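PDB 6AII: beta-agarase from Persicobacter, which probably hydrolyses the beta-1,4 linkages of agarose as a GH16-family enzyme, releasing neoagarobiose as a product. Local coordinates for residues 135-140 and 280-285. Numbering follows the deposited sequence.
Sequences VWMISD and MKLIIN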
ATOM      1  N   VAL A 135      -0.480   0.249  -1.159  1.00 17.76           N
ATOM      2  CA  VAL A 135      -1.705  -0.103  -0.443  1.00 18.69           C
ATOM      3  C   VAL A 135      -1.447   0.263   1.030  1.00 19.33           C
ATOM      4  O   VAL A 135      -0.539  -0.271   1.662  1.00 19.31           O
ATOM      5  CB  VAL A 135      -2.076  -1.588  -0.557  1.00 22.10           C
ATOM      6  CG1 VAL A 135      -3.421  -1.831   0.110  1.00 23.89           C
ATOM      7  CG2 VAL A 135      -2.112  -2.067  -1.983  1.00 22.70           C
ATOM      8  N   TRP A 136      -2.216   1.214   1.560  1.00 19.14           N
ATOM      9  CA  TRP A 136      -1.895   1.713   2.880  1.00 19.01           C
ATOM     10  C   TRP A 136      -3.139   2.317   3.518  1.00 20.36           C
ATOM     11  O   TRP A 136      -4.136   2.446   2.869  1.00 19.99           O
ATOM     12  CB  TRP A 136      -0.717   2.678   2.863  1.00 21.59           C
ATOM     13  CG  TRP A 136      -0.858   3.861   1.956  1.00 22.41           C
ATOM     14  CD1 TRP A 136      -0.888   3.877   0.585  1.00 23.24           C
ATOM     15  CD2 TRP A 136      -0.963   5.227   2.367  1.00 21.88           C
ATOM     16  NE1 TRP A 136      -0.972   5.160   0.107  1.00 23.09           N
ATOM     17  CE2 TRP A 136      -1.030   5.998   1.192  1.00 23.56           C
ATOM     18  CE3 TRP A 136      -1.020   5.824   3.632  1.00 22.06           C
ATOM     19  CZ2 TRP A 136      -1.068   7.382   1.238  1.00 23.69           C
ATOM     20  CZ3 TRP A 136      -1.068   7.196   3.666  1.00 25.18           C
ATOM     21  CH2 TRP A 136      -1.173   7.942   2.483  1.00 24.30           C
ATOM     22  N   MET A 137      -3.027   2.620   4.790  1.00 18.10           N
ATOM     23  CA  MET A 137      -4.187   3.097   5.527  1.00 18.99           C
ATOM     24  C   MET A 137      -3.752   4.280   6.397  1.00 19.32           C
ATOM     25  O   MET A 137      -2.643   4.283   6.924  1.00 18.62           O
ATOM     26  CB  MET A 137      -4.716   1.960   6.415  1.00 19.60           C
ATOM     27  CG  MET A 137      -4.999   0.685   5.618  1.00 19.70           C
ATOM     28  SD  MET A 137      -6.091  -0.465   6.510  1.00 22.42           S
ATOM     29  CE  MET A 137      -5.018  -0.897   7.848  1.00 23.54           C
ATOM     30  N   ILE A 138      -4.647   5.246   6.599  1.00 20.10           N
ATOM     31  CA  ILE A 138      -4.242   6.396   7.451  1.00 20.84           C
ATOM     32  C   ILE A 138      -5.470   6.986   8.140  1.00 20.39           C
ATOM     33  O   ILE A 138      -6.579   6.923   7.616  1.00 20.70           O
ATOM     34  CB  ILE A 138      -3.499   7.491   6.665  1.00 24.25           C
ATOM     35  CG1 ILE A 138      -2.895   8.528   7.625  1.00 27.71           C
ATOM     36  CG2 ILE A 138      -4.343   8.128   5.629  1.00 24.91           C
ATOM     37  CD1 ILE A 138      -1.617   9.102   7.144  1.00 28.87           C
ATOM     38  N   SER A 139      -5.208   7.418   9.370  1.00 21.12           N
ATOM     39  CA  SER A 139      -6.265   8.093  10.171  1.00 21.07           C
ATOM     40  C   SER A 139      -6.614   9.463   9.580  1.00 23.75           C
ATOM     41  O   SER A 139      -5.855  10.083   8.842  1.00 22.01           O
ATOM     42  CB  SER A 139      -5.796   8.157  11.611  1.00 22.79           C
ATOM     43  OG  SER A 139      -4.708   9.063  11.744  1.00 22.66           O
ATOM     44  N   ASP A 140      -7.828   9.934   9.900  1.00 22.32           N
ATOM     45  CA  ASP A 140      -8.301  11.168   9.327  1.00 24.51           C
ATOM     46  C   ASP A 140      -7.408  12.359   9.703  1.00 24.79           C
ATOM     47  O   ASP A 140      -7.295  13.292   8.906  1.00 26.49           O
ATOM     48  CB  ASP A 140      -9.704  11.507   9.822  1.00 25.52           C
ATOM     49  CG  ASP A 140     -10.812  10.639   9.288  1.00 30.23           C
ATOM     50  OD1 ASP A 140     -10.545   9.745   8.440  1.00 28.24           O
ATOM     51  OD2 ASP A 140     -11.976  10.869   9.722  1.00 31.60           O
ATOM     52  N   MET A 280      -9.082   4.230  10.249  1.00 22.39           N
ATOM     53  CA  MET A 280      -8.309   4.548   9.081  1.00 21.03           C
ATOM     54  C   MET A 280      -9.090   4.318   7.790  1.00 20.07           C
ATOM     55  O   MET A 280      -9.861   3.337   7.660  1.00 22.57           O
ATOM     56  CB  MET A 280      -7.036   3.718   9.043  1.00 20.44           C
ATOM     57  CG  MET A 280      -6.164   3.940  10.232  1.00 23.04           C
ATOM     58  SD  MET A 280      -4.572   3.054  10.037  1.00 22.31           S
ATOM     59  CE  MET A 280      -3.892   3.349  11.661  1.00 22.27           C
ATOM     60  N   LYS A 281      -8.800   5.182   6.798  1.00 19.30           N
ATOM     61  CA  LYS A 281      -9.281   4.967   5.416  1.00 17.84           C
ATOM     62  C   LYS A 281      -8.209   4.126   4.696  1.00 18.90           C
ATOM     63  O   LYS A 281      -7.038   4.237   5.075  1.00 20.04           O
ATOM     64  CB  LYS A 281      -9.488   6.259   4.644  1.00 19.67           C
ATOM     65  CG  LYS A 281     -10.675   7.081   5.168  1.00 21.13           C
ATOM     66  CD  LYS A 281     -10.870   8.361   4.420  1.00 24.53           C
ATOM     67  CE  LYS A 281     -12.078   9.112   4.959  1.00 28.46           C
ATOM     68  NZ  LYS A 281     -12.314  10.302   4.103  1.00 29.98           N
ATOM     69  N   LEU A 282      -8.650   3.356   3.703  1.00 19.20           N
ATOM     70  CA  LEU A 282      -7.738   2.599   2.844  1.00 19.30           C
ATOM     71  C   LEU A 282      -7.432   3.472   1.624  1.00 19.48           C
ATOM     72  O   LEU A 282      -8.320   4.052   0.980  1.00 20.94           O
ATOM     73  CB  LEU A 282      -8.416   1.277   2.472  1.00 19.92           C
ATOM     74  CG  LEU A 282      -7.645   0.389   1.492  1.00 20.30           C
ATOM     75  CD1 LEU A 282      -6.383  -0.132   2.127  1.00 19.88           C
ATOM     76  CD2 LEU A 282      -8.547  -0.757   1.054  1.00 22.41           C
ATOM     77  N   ILE A 283      -6.139   3.504   1.241  1.00 19.80           N
ATOM     78  CA  ILE A 283      -5.676   4.211   0.106  1.00 19.88           C
ATOM     79  C   ILE A 283      -4.949   3.203  -0.800  1.00 19.44           C
ATOM     80  O   ILE A 283      -4.105   2.435  -0.307  1.00 18.59           O
ATOM     81  CB  ILE A 283      -4.745   5.380   0.547  1.00 21.71           C
ATOM     82  CG1 ILE A 283      -5.479   6.288   1.554  1.00 25.00           C
ATOM     83  CG2 ILE A 283      -4.216   6.149  -0.659  1.00 21.22           C
ATOM     84  CD1 ILE A 283      -4.773   7.556   1.940  1.00 30.20           C
ATOM     85  N   ILE A 284      -5.273   3.228  -2.078  1.00 18.39           N
ATOM     86  CA  ILE A 284      -4.519   2.447  -3.088  1.00 18.14           C
ATOM     87  C   ILE A 284      -4.114   3.427  -4.190  1.00 18.22           C
ATOM     88  O   ILE A 284      -4.938   4.138  -4.736  1.00 19.23           O
ATOM     89  CB  ILE A 284      -5.328   1.298  -3.673  1.00 21.12           C
ATOM     90  CG1 ILE A 284      -5.904   0.443  -2.544  1.00 26.87           C
ATOM     91  CG2 ILE A 284      -4.418   0.518  -4.619  1.00 20.92           C
ATOM     92  CD1 ILE A 284      -6.515  -0.847  -3.036  1.00 30.01           C
ATOM     93  N   ASN A 285      -2.820   3.503  -4.451  1.00 18.42           N
ATOM     94  CA  ASN A 285      -2.396   4.494  -5.412  1.00 20.60           C
ATOM     95  C   ASN A 285      -1.068   4.099  -6.055  1.00 19.13           C
ATOM     96  O   ASN A 285      -0.333   3.202  -5.582  1.00 18.90           O
ATOM     97  CB  ASN A 285      -2.226   5.894  -4.793  1.00 21.16           C
ATOM     98  CG  ASN A 285      -0.926   6.049  -4.021  1.00 25.44           C
ATOM     99  OD1 ASN A 285      -0.798   5.571  -2.913  1.00 28.76           O
ATOM    100  ND2 ASN A 285       0.071   6.713  -4.575  1.00 30.17           N
TER
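Trp136 and Ile283 form an antiparallel hydrogen-bonded pair: Trp136 N donates to Ile283 O at 2.9 Å, and Ile283 N returns a bond of 2.8 Å to Trp136 O. Two residues on, Ile138 and Lys281 repeat the exchange, with Ile138 N meeting Lys281 O at 3.0 Å in the carbonyl plane, while Lys281 N reaches Ile138 O from 31° out of the plane of that carbonyl. Trp136 adds a side-chain bond, NE1 to Asn285 OD1 at 3.1 Å; the acceptor lies in the indole plane, with the amide turned 73° to the ring. Asn285 ND2 is hydrogen-bonded to Glu287 and OD1 has a second, weak partner in Asn134 ND2, consistent with the oxygen facing the indole. Strands 132-139 and 280-287 are neighbours in one sheet of the beta-jelly-roll sandwich of GH16 enzymes; strands 144-151 and 97-110 flank them, giving Val135, Met137, Leu282 and Ile284 backbone partners, and strand 312-325 of the second sheet packs against Val135, Leu282 and Ile284. Trp136 CG sits between its backbone N and carbonyl carbon (chi1 56°). One face of the indole lies over Ile283, whose CD1 makes a CH-pi contact 3.9 Å from the six-membered ring centroid. Ile138 CG2 touches that same CD1 at 3.8 Å. On the opposite face of the sheet from Trp136, Ile138 and Ile283, Leu282 CD1 meets Val135 CG1 and Met137 CG. Asp140 OD1 is hydrogen-bonded to His113 NE2; Lys281 NZ stays 4.7 Å from Asp140 OD1.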